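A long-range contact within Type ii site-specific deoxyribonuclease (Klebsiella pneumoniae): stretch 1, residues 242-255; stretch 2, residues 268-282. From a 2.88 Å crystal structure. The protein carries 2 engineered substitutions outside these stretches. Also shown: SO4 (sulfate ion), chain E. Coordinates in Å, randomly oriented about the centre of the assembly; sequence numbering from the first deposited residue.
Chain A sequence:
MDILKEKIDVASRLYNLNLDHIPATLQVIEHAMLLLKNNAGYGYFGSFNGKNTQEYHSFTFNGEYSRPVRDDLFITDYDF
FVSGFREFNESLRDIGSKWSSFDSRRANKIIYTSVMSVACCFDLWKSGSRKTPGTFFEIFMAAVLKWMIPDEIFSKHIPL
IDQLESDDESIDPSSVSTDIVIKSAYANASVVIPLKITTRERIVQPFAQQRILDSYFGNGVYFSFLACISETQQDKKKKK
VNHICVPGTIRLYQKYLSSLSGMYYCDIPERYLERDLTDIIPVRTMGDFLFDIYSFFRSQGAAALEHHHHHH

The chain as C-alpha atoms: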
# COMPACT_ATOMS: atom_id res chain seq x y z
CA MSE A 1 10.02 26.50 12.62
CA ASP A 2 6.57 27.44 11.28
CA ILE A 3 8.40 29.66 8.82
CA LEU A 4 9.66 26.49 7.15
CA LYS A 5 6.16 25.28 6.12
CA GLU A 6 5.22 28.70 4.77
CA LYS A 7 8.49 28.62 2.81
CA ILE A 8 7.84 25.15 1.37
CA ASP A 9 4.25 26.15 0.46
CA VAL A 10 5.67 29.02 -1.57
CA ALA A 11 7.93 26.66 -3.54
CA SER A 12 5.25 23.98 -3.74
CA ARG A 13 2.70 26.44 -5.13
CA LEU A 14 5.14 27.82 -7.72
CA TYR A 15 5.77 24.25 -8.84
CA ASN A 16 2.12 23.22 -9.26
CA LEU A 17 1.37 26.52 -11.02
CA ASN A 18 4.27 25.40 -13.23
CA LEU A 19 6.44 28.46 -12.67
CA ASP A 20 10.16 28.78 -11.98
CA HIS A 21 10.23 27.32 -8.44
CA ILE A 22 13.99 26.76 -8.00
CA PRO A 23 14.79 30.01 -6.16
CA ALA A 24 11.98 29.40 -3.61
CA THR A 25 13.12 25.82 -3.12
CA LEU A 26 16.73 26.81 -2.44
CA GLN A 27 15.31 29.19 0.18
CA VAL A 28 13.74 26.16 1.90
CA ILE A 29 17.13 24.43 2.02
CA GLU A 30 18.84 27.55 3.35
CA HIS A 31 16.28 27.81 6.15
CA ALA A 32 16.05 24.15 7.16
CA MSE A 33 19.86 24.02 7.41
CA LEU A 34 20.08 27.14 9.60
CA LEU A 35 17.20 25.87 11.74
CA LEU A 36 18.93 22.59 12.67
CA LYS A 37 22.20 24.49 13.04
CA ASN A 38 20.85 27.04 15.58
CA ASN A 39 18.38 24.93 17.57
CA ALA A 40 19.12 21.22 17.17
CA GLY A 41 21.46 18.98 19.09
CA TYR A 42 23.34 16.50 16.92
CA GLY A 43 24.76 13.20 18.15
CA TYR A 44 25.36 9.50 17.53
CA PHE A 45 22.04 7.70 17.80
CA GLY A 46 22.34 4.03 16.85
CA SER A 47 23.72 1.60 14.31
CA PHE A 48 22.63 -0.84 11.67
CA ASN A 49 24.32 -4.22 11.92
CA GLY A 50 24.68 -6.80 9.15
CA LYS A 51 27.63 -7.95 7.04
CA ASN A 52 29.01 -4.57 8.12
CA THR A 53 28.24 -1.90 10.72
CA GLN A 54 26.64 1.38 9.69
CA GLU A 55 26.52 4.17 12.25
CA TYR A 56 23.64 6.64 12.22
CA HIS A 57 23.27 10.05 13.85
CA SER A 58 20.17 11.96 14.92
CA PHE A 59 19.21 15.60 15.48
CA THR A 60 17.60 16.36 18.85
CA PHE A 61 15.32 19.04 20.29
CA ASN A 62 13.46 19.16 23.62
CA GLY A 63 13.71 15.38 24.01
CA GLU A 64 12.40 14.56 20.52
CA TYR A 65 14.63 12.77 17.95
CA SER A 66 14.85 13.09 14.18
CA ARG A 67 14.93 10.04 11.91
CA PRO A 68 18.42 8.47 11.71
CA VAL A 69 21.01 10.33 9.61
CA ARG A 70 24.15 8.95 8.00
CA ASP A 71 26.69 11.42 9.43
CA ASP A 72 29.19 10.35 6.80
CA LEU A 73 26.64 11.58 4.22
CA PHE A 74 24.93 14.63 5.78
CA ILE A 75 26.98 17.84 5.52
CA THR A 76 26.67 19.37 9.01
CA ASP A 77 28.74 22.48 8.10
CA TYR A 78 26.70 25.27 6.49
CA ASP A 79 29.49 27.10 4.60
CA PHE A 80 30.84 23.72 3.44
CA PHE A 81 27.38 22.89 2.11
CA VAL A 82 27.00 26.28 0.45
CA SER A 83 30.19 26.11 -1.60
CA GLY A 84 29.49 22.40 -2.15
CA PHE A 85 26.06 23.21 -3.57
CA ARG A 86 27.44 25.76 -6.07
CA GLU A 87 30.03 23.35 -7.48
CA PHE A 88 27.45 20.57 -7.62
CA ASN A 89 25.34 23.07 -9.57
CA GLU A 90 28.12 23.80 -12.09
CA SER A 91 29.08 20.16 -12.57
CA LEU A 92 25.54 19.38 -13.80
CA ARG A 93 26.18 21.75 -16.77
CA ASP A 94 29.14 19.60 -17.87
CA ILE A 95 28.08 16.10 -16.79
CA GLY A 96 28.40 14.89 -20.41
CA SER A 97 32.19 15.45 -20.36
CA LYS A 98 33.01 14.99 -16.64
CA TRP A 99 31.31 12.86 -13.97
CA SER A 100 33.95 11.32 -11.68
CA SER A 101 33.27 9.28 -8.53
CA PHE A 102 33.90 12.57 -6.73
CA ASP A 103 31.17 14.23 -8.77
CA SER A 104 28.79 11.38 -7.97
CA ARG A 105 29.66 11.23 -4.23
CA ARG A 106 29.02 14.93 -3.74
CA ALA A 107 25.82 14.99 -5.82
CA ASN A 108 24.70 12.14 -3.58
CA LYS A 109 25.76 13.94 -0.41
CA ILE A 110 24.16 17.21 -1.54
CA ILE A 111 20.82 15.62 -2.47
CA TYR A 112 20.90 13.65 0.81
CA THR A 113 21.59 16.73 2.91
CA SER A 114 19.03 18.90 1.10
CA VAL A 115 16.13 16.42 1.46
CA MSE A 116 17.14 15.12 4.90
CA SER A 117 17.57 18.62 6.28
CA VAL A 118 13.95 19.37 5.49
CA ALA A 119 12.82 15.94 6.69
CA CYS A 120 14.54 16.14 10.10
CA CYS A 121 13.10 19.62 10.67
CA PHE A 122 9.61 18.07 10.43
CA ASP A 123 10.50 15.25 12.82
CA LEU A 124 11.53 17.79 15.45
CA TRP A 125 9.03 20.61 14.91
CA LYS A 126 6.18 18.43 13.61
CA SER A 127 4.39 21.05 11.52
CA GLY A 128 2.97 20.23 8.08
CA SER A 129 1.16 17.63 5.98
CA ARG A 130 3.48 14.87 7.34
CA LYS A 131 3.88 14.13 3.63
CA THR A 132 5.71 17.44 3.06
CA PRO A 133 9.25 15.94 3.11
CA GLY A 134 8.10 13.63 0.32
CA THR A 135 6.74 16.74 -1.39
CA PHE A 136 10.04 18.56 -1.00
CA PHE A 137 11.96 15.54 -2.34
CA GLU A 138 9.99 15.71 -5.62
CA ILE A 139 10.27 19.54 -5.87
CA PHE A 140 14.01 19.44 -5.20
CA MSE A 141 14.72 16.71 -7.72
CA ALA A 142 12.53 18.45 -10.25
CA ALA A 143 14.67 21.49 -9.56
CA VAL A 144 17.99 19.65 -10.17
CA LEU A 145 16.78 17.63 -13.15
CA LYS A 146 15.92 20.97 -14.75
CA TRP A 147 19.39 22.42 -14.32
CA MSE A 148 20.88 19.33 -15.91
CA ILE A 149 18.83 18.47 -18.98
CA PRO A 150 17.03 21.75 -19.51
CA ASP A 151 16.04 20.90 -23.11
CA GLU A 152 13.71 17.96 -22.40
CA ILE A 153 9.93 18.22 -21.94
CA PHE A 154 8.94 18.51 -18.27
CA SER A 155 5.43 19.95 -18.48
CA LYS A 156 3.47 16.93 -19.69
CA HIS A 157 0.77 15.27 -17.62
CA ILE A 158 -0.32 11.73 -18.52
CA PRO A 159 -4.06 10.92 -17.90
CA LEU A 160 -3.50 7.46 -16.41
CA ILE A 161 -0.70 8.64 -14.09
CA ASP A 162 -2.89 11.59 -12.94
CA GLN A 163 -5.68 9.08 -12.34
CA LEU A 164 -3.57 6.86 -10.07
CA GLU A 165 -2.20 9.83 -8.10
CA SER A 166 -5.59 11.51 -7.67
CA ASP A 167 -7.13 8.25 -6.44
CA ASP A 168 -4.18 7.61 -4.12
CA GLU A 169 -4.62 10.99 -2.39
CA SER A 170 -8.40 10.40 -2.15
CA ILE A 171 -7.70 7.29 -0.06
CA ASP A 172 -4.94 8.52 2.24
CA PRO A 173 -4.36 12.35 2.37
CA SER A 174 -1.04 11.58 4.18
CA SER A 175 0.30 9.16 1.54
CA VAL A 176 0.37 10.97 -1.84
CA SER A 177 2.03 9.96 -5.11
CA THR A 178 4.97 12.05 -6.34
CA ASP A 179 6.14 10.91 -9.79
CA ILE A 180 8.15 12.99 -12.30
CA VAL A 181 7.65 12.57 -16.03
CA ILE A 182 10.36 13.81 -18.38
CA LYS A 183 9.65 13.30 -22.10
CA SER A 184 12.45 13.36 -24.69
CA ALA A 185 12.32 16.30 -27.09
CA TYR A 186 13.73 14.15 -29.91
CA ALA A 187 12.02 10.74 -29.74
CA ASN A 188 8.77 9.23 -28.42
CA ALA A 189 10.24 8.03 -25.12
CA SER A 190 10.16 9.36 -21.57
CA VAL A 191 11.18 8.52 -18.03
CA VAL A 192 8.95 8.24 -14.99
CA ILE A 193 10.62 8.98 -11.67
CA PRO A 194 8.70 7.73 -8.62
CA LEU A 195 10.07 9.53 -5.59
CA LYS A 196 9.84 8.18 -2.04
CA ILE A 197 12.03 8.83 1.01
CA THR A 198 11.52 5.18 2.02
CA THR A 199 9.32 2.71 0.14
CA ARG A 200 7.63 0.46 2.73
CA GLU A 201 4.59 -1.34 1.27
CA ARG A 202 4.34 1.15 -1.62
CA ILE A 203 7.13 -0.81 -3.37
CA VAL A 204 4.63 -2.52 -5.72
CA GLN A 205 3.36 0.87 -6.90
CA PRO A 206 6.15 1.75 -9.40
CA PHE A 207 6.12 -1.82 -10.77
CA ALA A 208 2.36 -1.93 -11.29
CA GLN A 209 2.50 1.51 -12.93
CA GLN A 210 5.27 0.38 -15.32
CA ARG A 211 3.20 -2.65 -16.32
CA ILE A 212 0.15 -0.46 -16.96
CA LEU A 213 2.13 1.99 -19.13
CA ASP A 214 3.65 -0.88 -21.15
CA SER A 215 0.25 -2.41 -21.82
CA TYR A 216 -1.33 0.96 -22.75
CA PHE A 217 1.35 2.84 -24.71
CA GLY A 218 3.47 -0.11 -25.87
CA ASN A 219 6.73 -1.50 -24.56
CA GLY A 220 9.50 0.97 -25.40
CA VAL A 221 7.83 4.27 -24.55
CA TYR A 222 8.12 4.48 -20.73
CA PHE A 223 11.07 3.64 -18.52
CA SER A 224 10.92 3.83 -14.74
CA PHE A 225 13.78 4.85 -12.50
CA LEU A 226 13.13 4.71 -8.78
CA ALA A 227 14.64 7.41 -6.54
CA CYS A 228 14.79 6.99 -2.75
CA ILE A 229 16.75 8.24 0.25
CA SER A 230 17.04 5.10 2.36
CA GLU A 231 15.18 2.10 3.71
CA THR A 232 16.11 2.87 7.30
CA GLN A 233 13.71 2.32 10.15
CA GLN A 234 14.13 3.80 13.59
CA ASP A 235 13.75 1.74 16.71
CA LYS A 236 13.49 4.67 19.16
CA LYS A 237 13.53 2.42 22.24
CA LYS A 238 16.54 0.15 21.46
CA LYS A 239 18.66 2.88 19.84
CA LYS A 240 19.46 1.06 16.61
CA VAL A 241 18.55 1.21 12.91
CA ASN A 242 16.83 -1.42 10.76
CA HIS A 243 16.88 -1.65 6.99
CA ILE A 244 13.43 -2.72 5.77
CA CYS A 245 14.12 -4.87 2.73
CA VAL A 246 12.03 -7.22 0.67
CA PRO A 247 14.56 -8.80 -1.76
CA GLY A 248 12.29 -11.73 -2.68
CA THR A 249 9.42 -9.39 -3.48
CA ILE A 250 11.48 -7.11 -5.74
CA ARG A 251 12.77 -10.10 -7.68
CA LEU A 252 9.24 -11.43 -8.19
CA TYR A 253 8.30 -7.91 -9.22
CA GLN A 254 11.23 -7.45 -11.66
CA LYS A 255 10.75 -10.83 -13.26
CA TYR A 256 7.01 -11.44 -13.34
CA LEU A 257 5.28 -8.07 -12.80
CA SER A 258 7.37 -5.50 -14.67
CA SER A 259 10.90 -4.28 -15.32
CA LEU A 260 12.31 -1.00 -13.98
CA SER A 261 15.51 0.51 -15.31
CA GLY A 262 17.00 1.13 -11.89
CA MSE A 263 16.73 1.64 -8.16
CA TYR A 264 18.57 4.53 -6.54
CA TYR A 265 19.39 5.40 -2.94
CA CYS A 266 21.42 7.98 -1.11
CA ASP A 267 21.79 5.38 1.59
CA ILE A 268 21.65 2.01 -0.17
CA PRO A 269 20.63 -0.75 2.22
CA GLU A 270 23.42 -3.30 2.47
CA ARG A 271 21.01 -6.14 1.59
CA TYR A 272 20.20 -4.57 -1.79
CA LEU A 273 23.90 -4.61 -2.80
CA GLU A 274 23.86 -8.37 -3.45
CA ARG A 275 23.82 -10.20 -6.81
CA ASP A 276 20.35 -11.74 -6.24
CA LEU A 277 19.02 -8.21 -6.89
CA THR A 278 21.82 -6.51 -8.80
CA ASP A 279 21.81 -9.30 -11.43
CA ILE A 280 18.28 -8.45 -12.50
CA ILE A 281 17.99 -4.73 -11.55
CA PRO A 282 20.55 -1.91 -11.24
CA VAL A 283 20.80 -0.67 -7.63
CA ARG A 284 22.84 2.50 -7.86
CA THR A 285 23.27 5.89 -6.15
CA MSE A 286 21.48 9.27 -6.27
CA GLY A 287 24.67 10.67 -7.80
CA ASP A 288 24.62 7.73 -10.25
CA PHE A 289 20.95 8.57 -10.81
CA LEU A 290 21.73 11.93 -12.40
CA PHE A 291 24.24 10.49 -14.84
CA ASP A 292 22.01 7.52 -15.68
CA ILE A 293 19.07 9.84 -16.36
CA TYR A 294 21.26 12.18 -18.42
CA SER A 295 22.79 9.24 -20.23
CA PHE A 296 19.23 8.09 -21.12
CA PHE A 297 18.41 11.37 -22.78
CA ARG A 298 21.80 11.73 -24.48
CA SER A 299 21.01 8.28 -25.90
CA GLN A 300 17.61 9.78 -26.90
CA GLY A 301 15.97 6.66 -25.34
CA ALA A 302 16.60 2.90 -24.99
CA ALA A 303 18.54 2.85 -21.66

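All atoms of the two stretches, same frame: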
# COMPACT_ATOMS: atom_id res chain seq x y z
N ASN A 242 17.12 -0.32 11.67
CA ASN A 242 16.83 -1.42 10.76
C ASN A 242 16.86 -0.95 9.32
O ASN A 242 16.79 0.25 9.05
CB ASN A 242 15.45 -2.03 11.05
CG ASN A 242 15.28 -2.42 12.49
OD1 ASN A 242 16.15 -3.07 13.09
ND2 ASN A 242 14.14 -2.04 13.07
N HIS A 243 16.97 -1.90 8.41
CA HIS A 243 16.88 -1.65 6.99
C HIS A 243 15.73 -2.54 6.52
O HIS A 243 15.85 -3.77 6.54
CB HIS A 243 18.19 -2.05 6.30
CG HIS A 243 19.29 -1.04 6.43
ND1 HIS A 243 20.40 -1.05 5.61
CD2 HIS A 243 19.45 0.02 7.25
CE1 HIS A 243 21.20 -0.05 5.93
NE2 HIS A 243 20.64 0.62 6.92
N ILE A 244 14.61 -1.94 6.14
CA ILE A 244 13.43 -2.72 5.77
C ILE A 244 13.47 -3.14 4.31
O ILE A 244 13.10 -2.38 3.41
CB ILE A 244 12.10 -1.98 6.09
CG1 ILE A 244 12.00 -1.64 7.58
CG2 ILE A 244 10.90 -2.82 5.63
CD1 ILE A 244 12.05 -2.85 8.54
N CYS A 245 13.92 -4.37 4.08
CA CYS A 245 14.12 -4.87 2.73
C CYS A 245 13.29 -6.09 2.40
O CYS A 245 13.02 -6.95 3.24
CB CYS A 245 15.59 -5.19 2.50
SG CYS A 245 16.63 -3.75 2.60
N VAL A 246 12.89 -6.16 1.14
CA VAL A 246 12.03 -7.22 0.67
C VAL A 246 12.62 -7.80 -0.64
O VAL A 246 12.00 -7.71 -1.71
CB VAL A 246 10.54 -6.71 0.54
CG1 VAL A 246 9.89 -6.62 1.90
CG2 VAL A 246 10.47 -5.34 -0.11
N PRO A 247 13.82 -8.42 -0.56
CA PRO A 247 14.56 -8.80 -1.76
C PRO A 247 13.81 -9.81 -2.62
O PRO A 247 13.87 -9.72 -3.85
CB PRO A 247 15.85 -9.41 -1.21
CG PRO A 247 15.52 -9.83 0.17
CD PRO A 247 14.53 -8.82 0.67
N GLY A 248 13.11 -10.75 -1.98
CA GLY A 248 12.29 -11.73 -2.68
C GLY A 248 11.19 -11.06 -3.48
O GLY A 248 10.95 -11.41 -4.64
N THR A 249 10.53 -10.09 -2.86
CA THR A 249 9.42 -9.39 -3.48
C THR A 249 9.85 -8.60 -4.73
O THR A 249 9.16 -8.62 -5.76
CB THR A 249 8.70 -8.51 -2.44
OG1 THR A 249 7.81 -9.35 -1.70
CG2 THR A 249 7.90 -7.40 -3.09
N ILE A 250 11.00 -7.94 -4.65
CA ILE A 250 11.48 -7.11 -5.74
C ILE A 250 11.89 -7.97 -6.93
O ILE A 250 11.71 -7.58 -8.08
CB ILE A 250 12.63 -6.19 -5.30
CG1 ILE A 250 12.17 -5.30 -4.14
CG2 ILE A 250 13.08 -5.30 -6.43
CD1 ILE A 250 13.28 -4.56 -3.46
N ARG A 251 12.42 -9.16 -6.63
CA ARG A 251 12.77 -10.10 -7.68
C ARG A 251 11.52 -10.62 -8.40
O ARG A 251 11.44 -10.59 -9.63
CB ARG A 251 13.58 -11.26 -7.12
CG ARG A 251 14.97 -10.89 -6.62
CD ARG A 251 15.62 -12.08 -5.93
NE ARG A 251 15.47 -13.29 -6.74
CZ ARG A 251 15.77 -14.51 -6.33
NH1 ARG A 251 16.26 -14.71 -5.11
NH2 ARG A 251 15.59 -15.55 -7.14
N LEU A 252 10.54 -11.09 -7.63
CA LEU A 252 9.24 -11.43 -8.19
C LEU A 252 8.70 -10.28 -9.02
O LEU A 252 8.22 -10.49 -10.14
CB LEU A 252 8.24 -11.80 -7.09
CG LEU A 252 8.12 -13.27 -6.68
CD1 LEU A 252 9.39 -13.80 -6.01
CD2 LEU A 252 6.93 -13.46 -5.74
N TYR A 253 8.80 -9.07 -8.50
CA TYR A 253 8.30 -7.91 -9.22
C TYR A 253 9.06 -7.65 -10.52
O TYR A 253 8.44 -7.49 -11.56
CB TYR A 253 8.25 -6.68 -8.32
CG TYR A 253 7.15 -6.69 -7.26
CD1 TYR A 253 6.16 -7.68 -7.25
CD2 TYR A 253 7.08 -5.69 -6.30
CE1 TYR A 253 5.17 -7.68 -6.28
CE2 TYR A 253 6.09 -5.67 -5.34
CZ TYR A 253 5.13 -6.67 -5.33
OH TYR A 253 4.15 -6.63 -4.36
N GLN A 254 10.39 -7.63 -10.46
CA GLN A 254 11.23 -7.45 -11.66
C GLN A 254 10.98 -8.49 -12.75
O GLN A 254 10.93 -8.16 -13.94
CB GLN A 254 12.71 -7.49 -11.33
CG GLN A 254 13.36 -6.15 -11.16
CD GLN A 254 13.23 -5.30 -12.39
OE1 GLN A 254 12.30 -4.52 -12.52
NE2 GLN A 254 14.17 -5.44 -13.30
N LYS A 255 10.84 -9.74 -12.32
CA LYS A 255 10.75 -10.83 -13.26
C LYS A 255 9.34 -10.99 -13.81
O LYS A 255 9.16 -11.03 -15.02
CB LYS A 255 11.23 -12.13 -12.62
CG LYS A 255 11.42 -13.26 -13.63
CD LYS A 255 12.39 -14.33 -13.13
CE LYS A 255 12.81 -15.26 -14.27
NZ LYS A 255 13.75 -16.32 -13.81
N ILE A 268 22.04 3.33 0.34
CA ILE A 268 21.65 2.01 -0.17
C ILE A 268 21.70 1.00 0.96
O ILE A 268 22.74 0.86 1.62
CB ILE A 268 22.56 1.53 -1.30
CG1 ILE A 268 22.52 2.49 -2.48
CG2 ILE A 268 22.11 0.16 -1.77
CD1 ILE A 268 23.75 2.45 -3.37
N PRO A 269 20.57 0.30 1.21
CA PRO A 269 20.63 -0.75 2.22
C PRO A 269 21.58 -1.84 1.77
O PRO A 269 21.56 -2.25 0.61
CB PRO A 269 19.19 -1.27 2.30
CG PRO A 269 18.53 -0.82 1.06
CD PRO A 269 19.24 0.41 0.58
N GLU A 270 22.42 -2.27 2.70
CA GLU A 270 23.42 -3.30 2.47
C GLU A 270 22.86 -4.56 1.81
O GLU A 270 23.52 -5.13 0.93
CB GLU A 270 24.08 -3.63 3.80
CG GLU A 270 24.98 -4.84 3.79
CD GLU A 270 25.43 -5.19 5.19
OE1 GLU A 270 26.55 -4.78 5.57
OE2 GLU A 270 24.64 -5.83 5.91
N ARG A 271 21.65 -4.97 2.19
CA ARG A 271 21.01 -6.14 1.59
C ARG A 271 20.80 -6.00 0.08
O ARG A 271 20.94 -6.96 -0.65
CB ARG A 271 19.67 -6.46 2.27
CG ARG A 271 18.92 -7.69 1.73
CD ARG A 271 19.75 -8.98 1.82
NE ARG A 271 19.14 -10.11 1.12
CZ ARG A 271 19.32 -10.39 -0.17
NH1 ARG A 271 20.09 -9.62 -0.93
NH2 ARG A 271 18.73 -11.44 -0.72
N TYR A 272 20.47 -4.79 -0.37
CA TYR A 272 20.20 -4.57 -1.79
C TYR A 272 21.47 -4.49 -2.65
O TYR A 272 21.39 -4.30 -3.87
CB TYR A 272 19.31 -3.33 -2.01
CG TYR A 272 17.85 -3.49 -1.60
CD1 TYR A 272 17.32 -4.74 -1.27
CD2 TYR A 272 16.99 -2.40 -1.56
CE1 TYR A 272 15.98 -4.89 -0.90
CE2 TYR A 272 15.65 -2.54 -1.18
CZ TYR A 272 15.15 -3.78 -0.86
OH TYR A 272 13.83 -3.95 -0.50
N LEU A 273 22.65 -4.66 -2.04
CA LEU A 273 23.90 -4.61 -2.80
C LEU A 273 24.36 -5.97 -3.36
O LEU A 273 25.40 -6.08 -4.01
CB LEU A 273 25.01 -3.95 -1.96
CG LEU A 273 24.96 -2.42 -2.00
CD1 LEU A 273 26.16 -1.80 -1.31
CD2 LEU A 273 24.82 -1.89 -3.44
N GLU A 274 23.54 -7.00 -3.12
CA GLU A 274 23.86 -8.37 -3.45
C GLU A 274 23.42 -8.73 -4.87
O GLU A 274 22.49 -8.13 -5.42
CB GLU A 274 23.16 -9.30 -2.46
CG GLU A 274 23.46 -9.03 -1.00
CD GLU A 274 24.81 -9.56 -0.57
OE1 GLU A 274 25.40 -10.39 -1.29
OE2 GLU A 274 25.29 -9.14 0.51
N ARG A 275 24.08 -9.74 -5.45
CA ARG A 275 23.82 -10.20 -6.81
C ARG A 275 22.39 -10.70 -7.07
O ARG A 275 21.90 -10.57 -8.19
CB ARG A 275 24.83 -11.28 -7.23
CG ARG A 275 26.12 -10.78 -7.90
CD ARG A 275 27.15 -10.32 -6.87
NE ARG A 275 28.52 -10.35 -7.40
CZ ARG A 275 29.62 -10.11 -6.67
NH1 ARG A 275 29.53 -9.83 -5.37
NH2 ARG A 275 30.81 -10.16 -7.24
N ASP A 276 21.73 -11.27 -6.06
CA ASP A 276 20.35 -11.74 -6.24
C ASP A 276 19.39 -10.64 -6.69
O ASP A 276 18.39 -10.92 -7.34
CB ASP A 276 19.81 -12.50 -5.01
CG ASP A 276 19.38 -11.59 -3.84
OD1 ASP A 276 20.09 -10.61 -3.51
OD2 ASP A 276 18.33 -11.88 -3.23
N LEU A 277 19.73 -9.39 -6.36
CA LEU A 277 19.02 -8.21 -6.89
C LEU A 277 19.75 -7.54 -8.04
O LEU A 277 19.15 -7.25 -9.09
CB LEU A 277 18.82 -7.18 -5.79
CG LEU A 277 17.44 -7.19 -5.15
CD1 LEU A 277 17.48 -6.37 -3.92
CD2 LEU A 277 16.40 -6.65 -6.11
N THR A 278 21.04 -7.28 -7.84
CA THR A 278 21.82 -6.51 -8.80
C THR A 278 22.01 -7.23 -10.14
O THR A 278 22.41 -6.60 -11.11
CB THR A 278 23.18 -6.05 -8.21
OG1 THR A 278 24.11 -7.14 -8.20
CG2 THR A 278 22.99 -5.50 -6.80
N ASP A 279 21.74 -8.53 -10.19
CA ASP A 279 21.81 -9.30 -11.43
C ASP A 279 20.65 -8.92 -12.33
O ASP A 279 20.80 -8.87 -13.54
CB ASP A 279 21.73 -10.81 -11.19
CG ASP A 279 23.05 -11.42 -10.73
OD1 ASP A 279 24.12 -10.79 -10.90
OD2 ASP A 279 23.02 -12.54 -10.19
N ILE A 280 19.50 -8.67 -11.73
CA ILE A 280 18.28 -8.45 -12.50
C ILE A 280 17.77 -7.00 -12.49
O ILE A 280 16.93 -6.65 -13.31
CB ILE A 280 17.16 -9.42 -12.05
CG1 ILE A 280 16.75 -9.14 -10.60
CG2 ILE A 280 17.61 -10.87 -12.24
CD1 ILE A 280 15.40 -9.75 -10.23
N ILE A 281 18.28 -6.18 -11.56
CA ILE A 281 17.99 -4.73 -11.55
C ILE A 281 19.15 -3.89 -11.00
O ILE A 281 19.67 -4.16 -9.92
CB ILE A 281 16.65 -4.37 -10.83
CG1 ILE A 281 16.35 -2.88 -10.93
CG2 ILE A 281 16.65 -4.80 -9.37
CD1 ILE A 281 14.89 -2.52 -10.71
N PRO A 282 19.58 -2.86 -11.76
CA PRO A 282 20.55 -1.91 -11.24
C PRO A 282 20.11 -1.28 -9.91
O PRO A 282 18.96 -0.85 -9.76
CB PRO A 282 20.62 -0.84 -12.35
CG PRO A 282 20.21 -1.57 -13.59
CD PRO A 282 19.19 -2.55 -13.15
S SO4 E . 14.34 -5.06 15.87
O1 SO4 E . 14.09 -3.62 15.84
O2 SO4 E . 15.32 -5.40 14.83
O3 SO4 E . 14.87 -5.43 17.18
O4 SO4 E . 13.10 -5.78 15.61

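What does Tyr-272 do at the centre of this contact? It has the largest area covered by the opposing stretch, although its CA-to-CB bond points sideways; the ring then carries the hydroxyl in among Cys-245, Val-246 and Ile-250. There the backbone of Val-246, the residue just before the helix, donates a hydrogen bond from N to Tyr-272 OH, 2.9 Å long and almost straight at 171°. The amide lies near the plane of the ring, at its edge, as suits a phenol oxygen whose lone pairs lie close to that plane. A buried tyrosine thus gains a polar partner without leaving its apolar surroundings.

How is the rest of the Tyr-272 ring packed? Cys-245 covers one face: its SG sits 3.8 Å from the ring centroid and only 16° off the normal, a sulfur-aromatic contact, while Cys-245 CB comes within 3.4 Å of Tyr-272 CE1. The same sulfur reaches beyond the ring, with Cys-245 SG 3.6 Å from Pro-269 CB, so one small side chain packs against Pro-269 as well as the tyrosine, with Cys-245 SG also 4.1 Å from Arg-271 CB. Ile-250, one helical turn on from Val-246, brings its CD1 to 3.3 Å from Tyr-272 CZ. Its other branch turns to Leu-277, where Ile-250 CG2 and Leu-277 CD2 are 3.6 Å apart, and this links the tyrosine to the apolar packing farther along the helix.

Where does Gln-254 find its partner? Its CA-to-CB bond points toward the other stretch, and its amide donates a hydrogen bond from Gln-254 NE2 to the backbone oxygen Ile-280 O at 3.0 Å, with an angle of 151°. Because the acceptor is main chain, the bond ties the glutamine to the backbone of the other stretch at Ile-280. Gln-254 OE1 is hydrogen-bonded elsewhere in the structure, so both ends of the amide are satisfied. The side chain packs against apolar atoms as well: its aliphatic Gln-254 CB lies 3.7 Å from Ile-280 CD1, and the amide carbon Gln-254 CD is 3.6 Å from Ile-281 CD1.

What does Arg-251 contribute, given its exposed position? It covers as much surface as Gln-254, but mostly through close packing rather than strong charge pairing. Arg-251 CD approaches Asp-276 O to 3.3 Å, and Arg-251 CA lies 3.7 Å from Ile-280 CD1. The salt bridge to Asp-276 is long, with Arg-251 NH1 4.0 Å from Asp-276 OD2. That carboxylate is already engaged by a nearer arginine in its own stretch: Arg-271 NH2 forms a salt bridge with Asp-276 OD2 at 2.6 Å, and Arg-271 NH1 donates a hydrogen bond to Asp-276 OD1 at 2.8 Å. The paired guanidinium also presents a face to the first stretch, over which Pro-247 CB rests, 3.6 Å from Arg-271 NH2.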